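Local coordinates for protein PmoD (Methylocystis sp. ATCC 49242, PDB 6CPD) that binds copper(I) through its soluble cupredoxin-like periplasmic domain and probably takes part in copper handling in methane-oxidising bacteria, at residues B[51-56]-B[112-117]; B[41-46]-B[91-96]. All coordinates share one frame; numbering follows the deposited sequence.

Overall arrangement
Both contacts belong to one cupredoxin-like beta sandwich. Interaction 2 pairs strands 37-45 and 92-99 in one sheet; interaction 1 closes the end of the other, where strand 55-61 meets the turn that follows strand 103-112. Strands 37-45 and 55-61 follow each other in the chain, and the two contacts, with centres 16 Å apart, touch between the sheets: Leu-55 CD2 lies 3.7 Å from Phe-93 CZ, and Leu-55 CD1 lies 3.9 Å from Ile-45 CD1. The copper(I) ion, held by Met-7 and Met-9, is about 13 Å from the side chain of Phe-43, so neither segment of interaction 2 supplies a copper ligand.

Interaction 1. Residues B[51-56]-B[112-117]; sequences RDLPLE and TRESGQ
Pro-54 meets Thr-112 where strand 55-61 enters one sheet of the cupredoxin-like sandwich, beside the hairpin turn that joins strand 103-112 to strand 118-127. The backbone gives one direct hydrogen bond, from Thr-112 N to Pro-54 O (3.0 Å, 161° at the hydrogen). A water bound to Thr-112 OG1 also reaches this carbonyl, though its bond to Pro-54 O is weak. Thr-112 holds OG1 anti to its own carbonyl carbon (chi1 -52°), and the hydroxyl comes 3.9 Å from Pro-54 CB; the threonine CB packs against proline CB and CG, the two side chains crossing at about a right angle.

Leu-53 brings its CD2 branch to the turn. That methyl sits 3.5 Å from Thr-112 O and 3.7 Å from Glu-114 CG, while CD of the proline ring also approaches Thr-112 O. The carbonyl oxygen is therefore buried among carbons and has no hydrogen-bonding partner in the model.

Glu-114 runs extended beyond CG, and its carboxylate reaches across to the backbone of Asp-52. OE2 is 3.4 Å from Asp-52 O, but both are acceptors and no bond forms. The carboxylates of the two residues are turned 57° apart, a like-charged pair that is probably eased by Lys-87, which makes long, weak ion pairs with both. The turn fits a G1 beta bulge, with Arg-113 opposite Gly-116 and Gln-117. The Arg-113 side chain leaves its CA away from 51-56 and forms a salt bridge through NH2 with Glu-119 on strand 118-127. At the outer limit of the contact, Asp-52 OD1 stands 4.2 Å from Glu-114 OE1.

Interaction 2. Residues B[41-46]-B[91-96]; sequences MAFDIE and GTFSVE
Phe-43 and Phe-93 form the central hydrogen-bonded pair of an antiparallel ladder between strands 37-45 and 92-99, in the cupredoxin-like sandwich. Phe-43 N donates to Phe-93 O at 2.8 Å, nearly straight (173° at the hydrogen), and Phe-93 N returns a longer bond to Phe-43 O. Met-41 and Val-95 exchange a second reciprocal pair of bonds, and Ile-45 N extends the ladder to Gly-91 O (2.8 Å). CA-H...O contacts lie between these bonds, among them Ser-94 CA to Met-41 O at 3.2 Å. Gly-91 takes a positive phi, where a CB would collide with the carbonyl oxygen of the residue before it.

Ala-42, Asp-44, Thr-92 and Ser-94 occupy one face of the ladder. Asp-44 and Thr-92 lie side by side there, and Ala-42 CB meets Ser-94 OG. The other face carries Met-41, Phe-43, Phe-93 and Val-95. Phe-93 puts CG between its backbone N and carbonyl carbon (chi1 65°), and its ring lies over the base of Phe-43, with CE1 3.5 Å from Phe-43 CB. This CB makes a CH-pi contact over the Phe-93 face. The two rings are nearly parallel, planes 6° apart and centroids separated by 4.7 Å, but displaced, with little of one ring above the other. Val-95 CG1 reaches Phe-43 CE1 obliquely at 4.2 Å, while Val-95 CG2 packs on Met-41 CB. Tyr-88 also stacks on Phe-93, and Leu-57 of the opposing sheet touches Val-95. An alanine in place of Phe-93 would probably leave a gap beside Phe-43 CB and deprive Tyr-88 of its stacking partner.

Chemically, backbone bonds set the register, while apolar and aromatic contacts on one face join this ladder to the sandwich core.

Interaction 1. Residues B[51-56]-B[112-117]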
loop_
_atom_site.group_PDB
_atom_site.type_symbol
_atom_site.label_atom_id
_atom_site.label_comp_id
_atom_site.label_asym_id
_atom_site.label_seq_id
_atom_site.Cartn_x
_atom_site.Cartn_y
_atom_site.Cartn_z
ATOM N N ARG B 51 -10.084 -17.254 1.613
ATOM C CA ARG B 51 -10.813 -17.355 2.874
ATOM C C ARG B 51 -10.840 -18.788 3.404
ATOM O O ARG B 51 -11.166 -19.020 4.567
ATOM C CB ARG B 51 -12.245 -16.834 2.721
ATOM C CG ARG B 51 -12.353 -15.338 2.497
ATOM C CD ARG B 51 -13.813 -14.938 2.304
ATOM N NE ARG B 51 -13.965 -13.557 1.856
ATOM C CZ ARG B 51 -15.103 -13.046 1.396
ATOM N NH1 ARG B 51 -16.189 -13.804 1.323
ATOM N NH2 ARG B 51 -15.157 -11.779 1.007
ATOM N N ASP B 52 -10.524 -19.746 2.544
ATOM C CA ASP B 52 -10.555 -21.148 2.934
ATOM C C ASP B 52 -9.120 -21.635 3.166
ATOM O O ASP B 52 -8.885 -22.829 3.333
ATOM C CB ASP B 52 -11.264 -21.978 1.857
ATOM C CG ASP B 52 -11.891 -23.253 2.403
ATOM O OD1 ASP B 52 -11.338 -23.855 3.344
ATOM O OD2 ASP B 52 -12.957 -23.652 1.883
ATOM N N LEU B 53 -8.161 -20.707 3.128
ATOM C CA LEU B 53 -6.740 -21.044 3.271
ATOM C C LEU B 53 -6.179 -20.631 4.625
ATOM O O LEU B 53 -6.362 -19.490 5.052
ATOM C CB LEU B 53 -5.900 -20.387 2.180
ATOM C CG LEU B 53 -6.113 -20.825 0.735
ATOM C CD1 LEU B 53 -5.058 -20.151 -0.136
ATOM C CD2 LEU B 53 -6.022 -22.329 0.633
ATOM N N PRO B 54 -5.475 -21.559 5.288
ATOM C CA PRO B 54 -4.800 -21.242 6.544
ATOM C C PRO B 54 -3.833 -20.083 6.350
ATOM O O PRO B 54 -3.042 -20.079 5.405
ATOM C CB PRO B 54 -4.067 -22.545 6.896
ATOM C CG PRO B 54 -4.855 -23.625 6.205
ATOM C CD PRO B 54 -5.325 -22.981 4.921
ATOM N N LEU B 55 -3.936 -19.094 7.227
ATOM C CA LEU B 55 -3.095 -17.916 7.153
ATOM C C LEU B 55 -2.461 -17.652 8.522
ATOM O O LEU B 55 -3.144 -17.521 9.539
ATOM C CB LEU B 55 -3.923 -16.728 6.666
ATOM C CG LEU B 55 -3.305 -15.354 6.419
ATOM C CD1 LEU B 55 -4.221 -14.579 5.479
ATOM C CD2 LEU B 55 -3.122 -14.582 7.716
ATOM N N GLU B 56 -1.140 -17.589 8.539
ATOM C CA GLU B 56 -0.399 -17.348 9.766
ATOM C C GLU B 56 0.264 -15.975 9.696
ATOM O O GLU B 56 0.716 -15.552 8.628
ATOM C CB GLU B 56 0.649 -18.439 9.971
ATOM C CG GLU B 56 1.660 -18.142 11.065
ATOM C CD GLU B 56 2.827 -19.122 11.083
ATOM O OE1 GLU B 56 3.026 -19.846 10.084
ATOM O OE2 GLU B 56 3.559 -19.156 12.098
ATOM N N THR B 112 -0.985 -21.420 3.615
ATOM C CA THR B 112 -0.832 -22.810 3.289
ATOM C C THR B 112 -1.763 -23.106 2.125
ATOM O O THR B 112 -2.987 -23.048 2.272
ATOM C CB THR B 112 -1.165 -23.726 4.484
ATOM O OG1 THR B 112 -0.422 -23.312 5.638
ATOM C CG2 THR B 112 -0.840 -25.166 4.145
ATOM N N ARG B 113 -1.181 -23.399 0.966
ATOM C CA ARG B 113 -1.975 -23.818 -0.170
ATOM C C ARG B 113 -2.514 -25.159 0.285
ATOM O O ARG B 113 -1.914 -25.798 1.145
ATOM C CB ARG B 113 -1.138 -23.951 -1.442
ATOM C CG ARG B 113 -0.562 -22.657 -1.984
ATOM C CD ARG B 113 -1.595 -21.860 -2.735
ATOM N NE ARG B 113 -1.084 -20.533 -3.054
ATOM C CZ ARG B 113 -1.724 -19.655 -3.815
ATOM N NH1 ARG B 113 -2.905 -19.970 -4.324
ATOM N NH2 ARG B 113 -1.189 -18.463 -4.056
ATOM N N GLU B 114 -3.600 -25.640 -0.293
ATOM C CA GLU B 114 -4.081 -26.914 0.214
ATOM C C GLU B 114 -3.574 -28.039 -0.671
ATOM O O GLU B 114 -4.017 -29.185 -0.595
ATOM C CB GLU B 114 -5.589 -26.889 0.419
ATOM C CG GLU B 114 -5.883 -25.921 1.592
ATOM C CD GLU B 114 -7.322 -25.902 2.102
ATOM O OE1 GLU B 114 -8.271 -25.855 1.287
ATOM O OE2 GLU B 114 -7.488 -25.907 3.348
ATOM N N SER B 115 -2.602 -27.661 -1.497
ATOM C CA SER B 115 -1.616 -28.568 -2.059
ATOM C C SER B 115 -0.634 -28.914 -0.932
ATOM O O SER B 115 0.258 -29.749 -1.081
ATOM C CB SER B 115 -0.916 -27.908 -3.239
ATOM O OG SER B 115 0.434 -28.320 -3.338
ATOM N N GLY B 116 -0.847 -28.270 0.214
ATOM C CA GLY B 116 -0.008 -28.421 1.390
ATOM C C GLY B 116 1.270 -27.594 1.315
ATOM O O GLY B 116 2.100 -27.611 2.229
ATOM N N GLN B 117 1.406 -26.799 0.261
ATOM C CA GLN B 117 2.602 -25.991 0.107
ATOM C C GLN B 117 2.441 -24.647 0.800
ATOM O O GLN B 117 1.330 -24.136 0.944
ATOM C CB GLN B 117 2.923 -25.793 -1.382
ATOM C CG GLN B 117 4.414 -25.737 -1.704
ATOM C CD GLN B 117 5.098 -27.092 -1.620
ATOM O OE1 GLN B 117 4.446 -28.129 -1.466
ATOM N NE2 GLN B 117 6.424 -27.091 -1.736
HETATM O O HOH W 1 -0.774 -20.838 7.154
#

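Interaction 2. Residues B[41-46]-B[91-96]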
loop_
_atom_site.group_PDB
_atom_site.type_symbol
_atom_site.label_atom_id
_atom_site.label_comp_id
_atom_site.label_asym_id
_atom_site.label_seq_id
_atom_site.Cartn_x
_atom_site.Cartn_y
_atom_site.Cartn_z
ATOM N N MET B 41 -3.600 -3.234 13.454
ATOM C CA MET B 41 -3.424 -3.536 12.034
ATOM C C MET B 41 -4.586 -4.353 11.502
ATOM O O MET B 41 -4.848 -5.455 11.995
ATOM C CB MET B 41 -2.112 -4.281 11.812
ATOM C CG MET B 41 -0.909 -3.547 12.407
ATOM S SD MET B 41 0.649 -4.335 11.965
ATOM C CE MET B 41 0.228 -4.895 10.320
ATOM N N ALA B 42 -5.269 -3.812 10.493
ATOM C CA ALA B 42 -6.419 -4.473 9.891
ATOM C C ALA B 42 -6.076 -5.034 8.511
ATOM O O ALA B 42 -5.506 -4.327 7.673
ATOM C CB ALA B 42 -7.591 -3.505 9.795
ATOM N N PHE B 43 -6.447 -6.295 8.290
ATOM C CA PHE B 43 -6.136 -7.036 7.065
ATOM C C PHE B 43 -7.429 -7.319 6.304
ATOM O O PHE B 43 -8.429 -7.725 6.897
ATOM C CB PHE B 43 -5.412 -8.346 7.391
ATOM C CG PHE B 43 -4.069 -8.150 8.035
ATOM C CD1 PHE B 43 -3.973 -7.877 9.389
ATOM C CD2 PHE B 43 -2.908 -8.229 7.289
ATOM C CE1 PHE B 43 -2.738 -7.678 9.980
ATOM C CE2 PHE B 43 -1.676 -8.035 7.871
ATOM C CZ PHE B 43 -1.590 -7.765 9.224
ATOM N N ASP B 44 -7.402 -7.088 4.995
ATOM C CA ASP B 44 -8.557 -7.320 4.131
ATOM C C ASP B 44 -8.070 -8.172 2.947
ATOM O O ASP B 44 -7.390 -7.680 2.047
ATOM C CB ASP B 44 -9.138 -5.990 3.630
ATOM C CG ASP B 44 -10.349 -6.167 2.698
ATOM O OD1 ASP B 44 -10.649 -7.296 2.247
ATOM O OD2 ASP B 44 -10.968 -5.135 2.355
ATOM N N ILE B 45 -8.447 -9.435 2.931
ATOM C CA ILE B 45 -8.000 -10.348 1.897
ATOM C C ILE B 45 -8.780 -10.143 0.600
ATOM O O ILE B 45 -10.000 -10.308 0.588
ATOM C CB ILE B 45 -8.158 -11.798 2.373
ATOM C CG1 ILE B 45 -7.342 -12.013 3.661
ATOM C CG2 ILE B 45 -7.744 -12.743 1.283
ATOM C CD1 ILE B 45 -7.696 -13.300 4.398
ATOM N N GLU B 46 -8.100 -9.762 -0.487
ATOM C CA GLU B 46 -8.810 -9.413 -1.716
ATOM C C GLU B 46 -9.433 -10.609 -2.440
ATOM O O GLU B 46 -10.513 -10.485 -3.004
ATOM C CB GLU B 46 -7.885 -8.672 -2.698
ATOM C CG GLU B 46 -7.563 -7.235 -2.285
ATOM C CD GLU B 46 -6.802 -6.455 -3.361
ATOM O OE1 GLU B 46 -6.313 -7.070 -4.339
ATOM O OE2 GLU B 46 -6.717 -5.217 -3.236
ATOM N N GLY B 91 -12.791 -13.008 5.542
ATOM C CA GLY B 91 -11.842 -12.339 4.666
ATOM C C GLY B 91 -11.121 -11.181 5.330
ATOM O O GLY B 91 -10.269 -10.538 4.719
ATOM N N THR B 92 -11.500 -10.874 6.567
ATOM C CA THR B 92 -10.930 -9.726 7.259
ATOM C C THR B 92 -10.549 -10.114 8.678
ATOM O O THR B 92 -11.138 -11.026 9.257
ATOM C CB THR B 92 -11.913 -8.525 7.314
ATOM O OG1 THR B 92 -13.088 -8.891 8.054
ATOM C CG2 THR B 92 -12.314 -8.076 5.917
ATOM N N PHE B 93 -9.552 -9.430 9.232
ATOM C CA PHE B 93 -9.226 -9.593 10.654
ATOM C C PHE B 93 -8.345 -8.441 11.108
ATOM O O PHE B 93 -7.755 -7.744 10.283
ATOM C CB PHE B 93 -8.552 -10.951 10.937
ATOM C CG PHE B 93 -7.190 -11.127 10.291
ATOM C CD1 PHE B 93 -7.077 -11.488 8.957
ATOM C CD2 PHE B 93 -6.029 -10.970 11.033
ATOM C CE1 PHE B 93 -5.833 -11.674 8.375
ATOM C CE2 PHE B 93 -4.782 -11.151 10.456
ATOM C CZ PHE B 93 -4.682 -11.498 9.130
ATOM N N SER B 94 -8.260 -8.242 12.418
ATOM C CA SER B 94 -7.408 -7.199 12.973
ATOM C C SER B 94 -6.504 -7.794 14.039
ATOM O O SER B 94 -6.862 -8.786 14.674
ATOM C CB SER B 94 -8.237 -6.068 13.590
ATOM O OG SER B 94 -8.965 -5.344 12.610
ATOM N N VAL B 95 -5.330 -7.194 14.212
ATOM C CA VAL B 95 -4.450 -7.526 15.322
ATOM C C VAL B 95 -4.113 -6.216 16.027
ATOM O O VAL B 95 -4.090 -5.146 15.408
ATOM C CB VAL B 95 -3.160 -8.262 14.875
ATOM C CG1 VAL B 95 -3.470 -9.233 13.759
ATOM C CG2 VAL B 95 -2.113 -7.289 14.427
ATOM N N GLU B 96 -3.953 -6.294 17.340
ATOM C CA GLU B 96 -3.599 -5.139 18.133
ATOM C C GLU B 96 -2.303 -5.436 18.853
ATOM O O GLU B 96 -2.100 -6.550 19.327
ATOM C CB GLU B 96 -4.718 -4.795 19.130
ATOM C CG GLU B 96 -4.423 -3.599 20.036
ATOM C CD GLU B 96 -3.605 -3.953 21.278
ATOM O OE1 GLU B 96 -3.521 -5.148 21.630
ATOM O OE2 GLU B 96 -3.041 -3.024 21.902
#